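Long-range contacts in 6-phosphogluconate dehydrogenase NAD-binding (Dyadobacter fermentans, PDB 4GBJ), which is probably an NAD(P)-dependent oxidoreductase, built from a Rossmann-type nucleotide-binding domain followed by a helical domain of the 3-hydroxyisobutyrate dehydrogenase kind: residues 62-67 with 147-152; 92-97 with 119-124. One frame throughout, in Å; residues are numbered along the deposited sequence.

Contact 1 of 2, residues 62-67 with 147-152; sequences GGIVFS and ERIKPI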
# COMPACT_ATOMS: atom_id res chain seq x y z
N GLY B 62 6.01 -18.20 38.62
CA GLY B 62 7.11 -17.28 38.39
C GLY B 62 7.89 -17.48 37.09
O GLY B 62 8.81 -16.72 36.83
N GLY B 63 7.52 -18.48 36.29
CA GLY B 63 8.14 -18.78 35.00
C GLY B 63 7.57 -17.98 33.84
O GLY B 63 6.89 -16.98 34.04
N ILE B 64 7.89 -18.40 32.60
CA ILE B 64 7.49 -17.77 31.36
C ILE B 64 6.54 -18.69 30.61
O ILE B 64 6.81 -19.87 30.50
CB ILE B 64 8.72 -17.44 30.47
CG1 ILE B 64 9.61 -16.38 31.13
CG2 ILE B 64 8.29 -16.98 29.07
CD1 ILE B 64 11.08 -16.50 30.74
N VAL B 65 5.45 -18.14 30.07
CA VAL B 65 4.55 -18.94 29.24
C VAL B 65 4.29 -18.16 27.95
O VAL B 65 4.00 -16.99 28.01
CB VAL B 65 3.24 -19.37 29.94
CG1 VAL B 65 2.48 -18.17 30.54
CG2 VAL B 65 2.34 -20.12 28.95
N PHE B 66 4.46 -18.79 26.82
CA PHE B 66 4.11 -18.20 25.52
C PHE B 66 2.80 -18.81 25.10
O PHE B 66 2.62 -19.99 25.33
CB PHE B 66 5.17 -18.51 24.45
CG PHE B 66 6.42 -17.68 24.51
CD1 PHE B 66 6.66 -16.70 23.56
CD2 PHE B 66 7.37 -17.87 25.51
CE1 PHE B 66 7.80 -15.90 23.63
CE2 PHE B 66 8.52 -17.08 25.56
CZ PHE B 66 8.71 -16.09 24.63
N SER B 67 1.92 -18.04 24.44
CA SER B 67 0.72 -18.61 23.84
C SER B 67 0.52 -18.06 22.45
O SER B 67 0.81 -16.88 22.17
CB SER B 67 -0.52 -18.36 24.69
OG SER B 67 -0.90 -16.99 24.71
N GLU B 147 11.60 -6.76 29.28
CA GLU B 147 13.05 -6.88 29.35
C GLU B 147 13.45 -8.36 29.57
O GLU B 147 14.42 -8.83 29.00
CB GLU B 147 13.61 -5.97 30.47
CG GLU B 147 15.13 -5.79 30.39
CD GLU B 147 15.85 -5.44 31.68
OE1 GLU B 147 15.18 -5.11 32.69
OE2 GLU B 147 17.10 -5.53 31.69
N ARG B 148 12.68 -9.10 30.34
CA ARG B 148 12.97 -10.52 30.58
C ARG B 148 12.77 -11.40 29.32
O ARG B 148 13.49 -12.36 29.14
CB ARG B 148 12.02 -11.04 31.69
CG ARG B 148 12.28 -12.48 32.08
CD ARG B 148 11.34 -12.88 33.19
NE ARG B 148 11.54 -14.28 33.58
CZ ARG B 148 10.78 -14.93 34.44
NH1 ARG B 148 9.75 -14.33 35.02
NH2 ARG B 148 11.05 -16.20 34.75
N ILE B 149 11.78 -11.10 28.49
CA ILE B 149 11.47 -11.98 27.35
C ILE B 149 12.03 -11.46 26.04
O ILE B 149 12.10 -12.24 25.08
CB ILE B 149 9.93 -12.27 27.25
CG1 ILE B 149 9.07 -11.00 26.97
CG2 ILE B 149 9.47 -12.93 28.58
CD1 ILE B 149 8.84 -10.66 25.46
N LYS B 150 12.48 -10.20 25.98
CA LYS B 150 13.04 -9.66 24.73
C LYS B 150 14.18 -10.52 24.20
O LYS B 150 14.20 -10.79 23.01
CB LYS B 150 13.52 -8.20 24.87
CG LYS B 150 14.12 -7.66 23.59
CD LYS B 150 14.18 -6.17 23.56
CE LYS B 150 14.93 -5.65 22.35
NZ LYS B 150 15.14 -4.18 22.42
N PRO B 151 15.12 -10.98 25.04
CA PRO B 151 16.21 -11.84 24.51
C PRO B 151 15.70 -13.17 23.97
O PRO B 151 16.34 -13.73 23.09
CB PRO B 151 17.13 -12.04 25.71
CG PRO B 151 16.65 -11.14 26.78
CD PRO B 151 15.25 -10.79 26.50
N ILE B 152 14.54 -13.67 24.46
CA ILE B 152 13.99 -14.92 23.95
C ILE B 152 13.40 -14.69 22.53
O ILE B 152 13.69 -15.44 21.63
CB ILE B 152 12.94 -15.53 24.90
CG1 ILE B 152 13.52 -15.73 26.35
CG2 ILE B 152 12.48 -16.91 24.34
CD1 ILE B 152 12.47 -15.94 27.39
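Gly62, in the turn before strand 64-67, offers its carbonyl oxygen to Arg148 on helix 143-153. The guanidinium grips that one oxygen end-on with two nitrogens, NH1 and NH2 each lying 3.1 Å from Gly62 O. Gly62 O sits in the guanidinium plane, but the two bonds differ at the acceptor: NH2 lies in the carbonyl plane on a lone pair, whereas NH1 is tilted 33° from it. The arginine gets there fully stretched, CG anti to the backbone N (chi1 -177°) and the chain extended on to NE. An alanine here would probably leave Gly62 O without both of its guanidinium donors and open a gap beside the end of Ile64. Gly63 follows, its CA 3.9 Å from Arg148 NH2. Ile64 reaches the helix with its branch ends and meets two residues tip to tip: CG1 lies over one guanidinium face, offset toward the rim, with CD1 3.6 Å from Arg148 NE, and the same CD1 touches Ile152 CD1 at 3.7 Å. Its other branch, CG2, approaches Ile149 CG2 at 4.2 Å. Phe66 adds the last apolar contact, its ring crossing Ile152 obliquely with CZ 3.9 Å from Ile152 CG2. The helix segment thus packs on the sheet of the Rossmann-type nucleotide-binding domain, at -60° to strand 64-67 with the axes 10.8 Å apart. It also spans the neighbouring strands: Ile152 reaches Ile8 of strand 8-11, while Arg148 and Ile149 rest on Val92 and Val94 of strand 92-95.

Contact 2 of 2, residues 92-97 with 119-124; sequences VHVSMS and VGAPIF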
# COMPACT_ATOMS: atom_id res chain seq x y z
N VAL B 92 5.46 -14.46 33.77
CA VAL B 92 5.31 -13.62 32.57
C VAL B 92 4.63 -14.42 31.46
O VAL B 92 5.08 -15.52 31.15
CB VAL B 92 6.67 -13.05 32.08
CG1 VAL B 92 6.49 -12.23 30.80
CG2 VAL B 92 7.34 -12.21 33.16
N HIS B 93 3.54 -13.85 30.87
CA HIS B 93 2.81 -14.45 29.77
C HIS B 93 3.04 -13.61 28.51
O HIS B 93 2.70 -12.43 28.51
CB HIS B 93 1.31 -14.54 30.10
CG HIS B 93 0.43 -14.97 28.95
ND1 HIS B 93 -0.95 -14.83 29.00
CD2 HIS B 93 0.75 -15.60 27.78
CE1 HIS B 93 -1.41 -15.28 27.84
NE2 HIS B 93 -0.42 -15.77 27.08
N VAL B 94 3.69 -14.17 27.51
CA VAL B 94 3.94 -13.55 26.20
C VAL B 94 2.81 -14.03 25.29
O VAL B 94 2.76 -15.18 24.86
CB VAL B 94 5.34 -13.89 25.65
CG1 VAL B 94 5.63 -13.09 24.39
CG2 VAL B 94 6.40 -13.62 26.71
N SER B 95 1.89 -13.15 25.04
CA SER B 95 0.64 -13.45 24.38
C SER B 95 0.75 -13.00 22.92
O SER B 95 0.70 -11.81 22.60
CB SER B 95 -0.48 -12.76 25.14
OG SER B 95 -1.76 -12.98 24.57
N MSE B 96 1.00 -13.93 22.06
CA MSE B 96 1.28 -13.63 20.63
C MSE B 96 0.08 -13.75 19.70
O MSE B 96 0.22 -13.47 18.51
CB MSE B 96 2.38 -14.52 20.15
CG MSE B 96 3.63 -14.38 21.02
SE MSE B 96 5.17 -15.26 20.25
CE MSE B 96 4.59 -17.01 20.50
N SER B 97 -1.09 -14.10 20.21
CA SER B 97 -2.25 -14.22 19.35
C SER B 97 -2.70 -12.85 18.79
O SER B 97 -2.56 -11.83 19.46
CB SER B 97 -3.41 -14.82 20.13
OG SER B 97 -3.07 -16.07 20.69
N VAL B 119 2.20 -9.71 28.65
CA VAL B 119 2.87 -8.94 27.57
C VAL B 119 2.16 -9.20 26.26
O VAL B 119 2.12 -10.35 25.82
CB VAL B 119 4.36 -9.30 27.48
CG1 VAL B 119 4.99 -8.69 26.23
CG2 VAL B 119 5.08 -8.82 28.73
N GLY B 120 1.58 -8.16 25.67
CA GLY B 120 0.96 -8.23 24.35
C GLY B 120 2.05 -8.32 23.33
O GLY B 120 2.97 -7.50 23.35
N ALA B 121 2.10 -9.43 22.57
CA ALA B 121 3.27 -9.68 21.69
C ALA B 121 2.87 -10.20 20.33
O ALA B 121 3.42 -11.19 19.88
CB ALA B 121 4.22 -10.66 22.35
N PRO B 122 1.97 -9.51 19.63
CA PRO B 122 1.55 -9.98 18.29
C PRO B 122 2.70 -10.05 17.31
O PRO B 122 3.58 -9.19 17.34
CB PRO B 122 0.50 -8.95 17.86
CG PRO B 122 0.74 -7.76 18.74
CD PRO B 122 1.24 -8.29 20.02
N ILE B 123 2.68 -11.05 16.44
CA ILE B 123 3.76 -11.30 15.47
C ILE B 123 3.32 -10.91 14.06
O ILE B 123 2.20 -11.20 13.63
CB ILE B 123 4.27 -12.78 15.55
CG1 ILE B 123 5.54 -12.99 14.68
CG2 ILE B 123 3.19 -13.80 15.19
CD1 ILE B 123 6.26 -14.32 14.96
N PHE B 124 4.27 -10.29 13.33
CA PHE B 124 4.10 -9.86 11.95
C PHE B 124 4.98 -10.78 11.17
O PHE B 124 6.16 -10.48 10.95
CB PHE B 124 4.51 -8.38 11.79
CG PHE B 124 3.71 -7.41 12.64
CD1 PHE B 124 2.85 -6.49 12.06
CD2 PHE B 124 3.77 -7.47 14.03
CE1 PHE B 124 2.16 -5.57 12.84
CE2 PHE B 124 3.01 -6.62 14.82
CZ PHE B 124 2.26 -5.63 14.22
O HOH W 1 -0.13 -12.17 16.26
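A right-handed beta-alpha-beta crossover of the Rossmann-type domain brings strand 92-95 beside strand 117-124, with helix 101-113 between them in sequence, and parallel pairing joins the two at Val94-Val119 and Ser95-Gly120. Three backbone hydrogen bonds define the ladder. Val119 N donates to His93 O at 2.8 Å, and Ser95 N to Val119 O at 2.9 Å with 172° at the hydrogen. The third, from Ala121 N to Ser95 O, is more bent at 151°, where the second strand is leaving regular pairing. On the sheet face that carries Val94 and Val119, Val94 CG1 presses on Ala121 CB at 3.5 Å, tighter than usual for two carbons; with CG1 anti to the backbone N (chi1 -172°), that branch is the one set against the alanine. Ala121 CB also meets CG of Met96, which is present as selenomethionine; its SE lies farther off. On the other face, Ser95 CB lies over the His93 ring, offset toward its rim, and Ser95 OG is hydrogen-bonded to Tyr118 OH. The imidazole is held at both nitrogens, ND1 by His111 and NE2 by Ser67. Further on, Pro122 packs against Lys174, predicted to be the active-site lysine, whose NZ is hydrogen-bonded to Ile123 O, so the strand end borders the probable catalytic site. Beyond the ladder, Met96 CA approaches Ala121 O at 3.3 Å in a CA-H...O contact, and one water bridges the two segments, donating to Met96 O at 2.6 Å and accepting from Ile123 N at 3.0 Å.

Overall arrangement
Both contacts belong to the same sheet of the nucleotide-binding domain, where strands 64-67 and 92-95 are neighbours. Contact 2 is wholly buried and pairs strands edge to edge, so backbone hydrogen bonds dominate. Contact 1 lays a helix across the sheet and is carried by side chains, apolar ones from both elements and one arginine that grips a backbone carbonyl; it is only partly buried, its apolar portion lying inside while Gly62 and Arg148 are partly exposed. The two meet directly: Val65 N lies 2.9 Å from Val92 O, a probable hydrogen bond, and Phe66 CE1 packs 3.6 Å from Val94 CG1. Contact 2 approaches the predicted active-site lysine, whereas contact 1 lies away from it and from the sodium site.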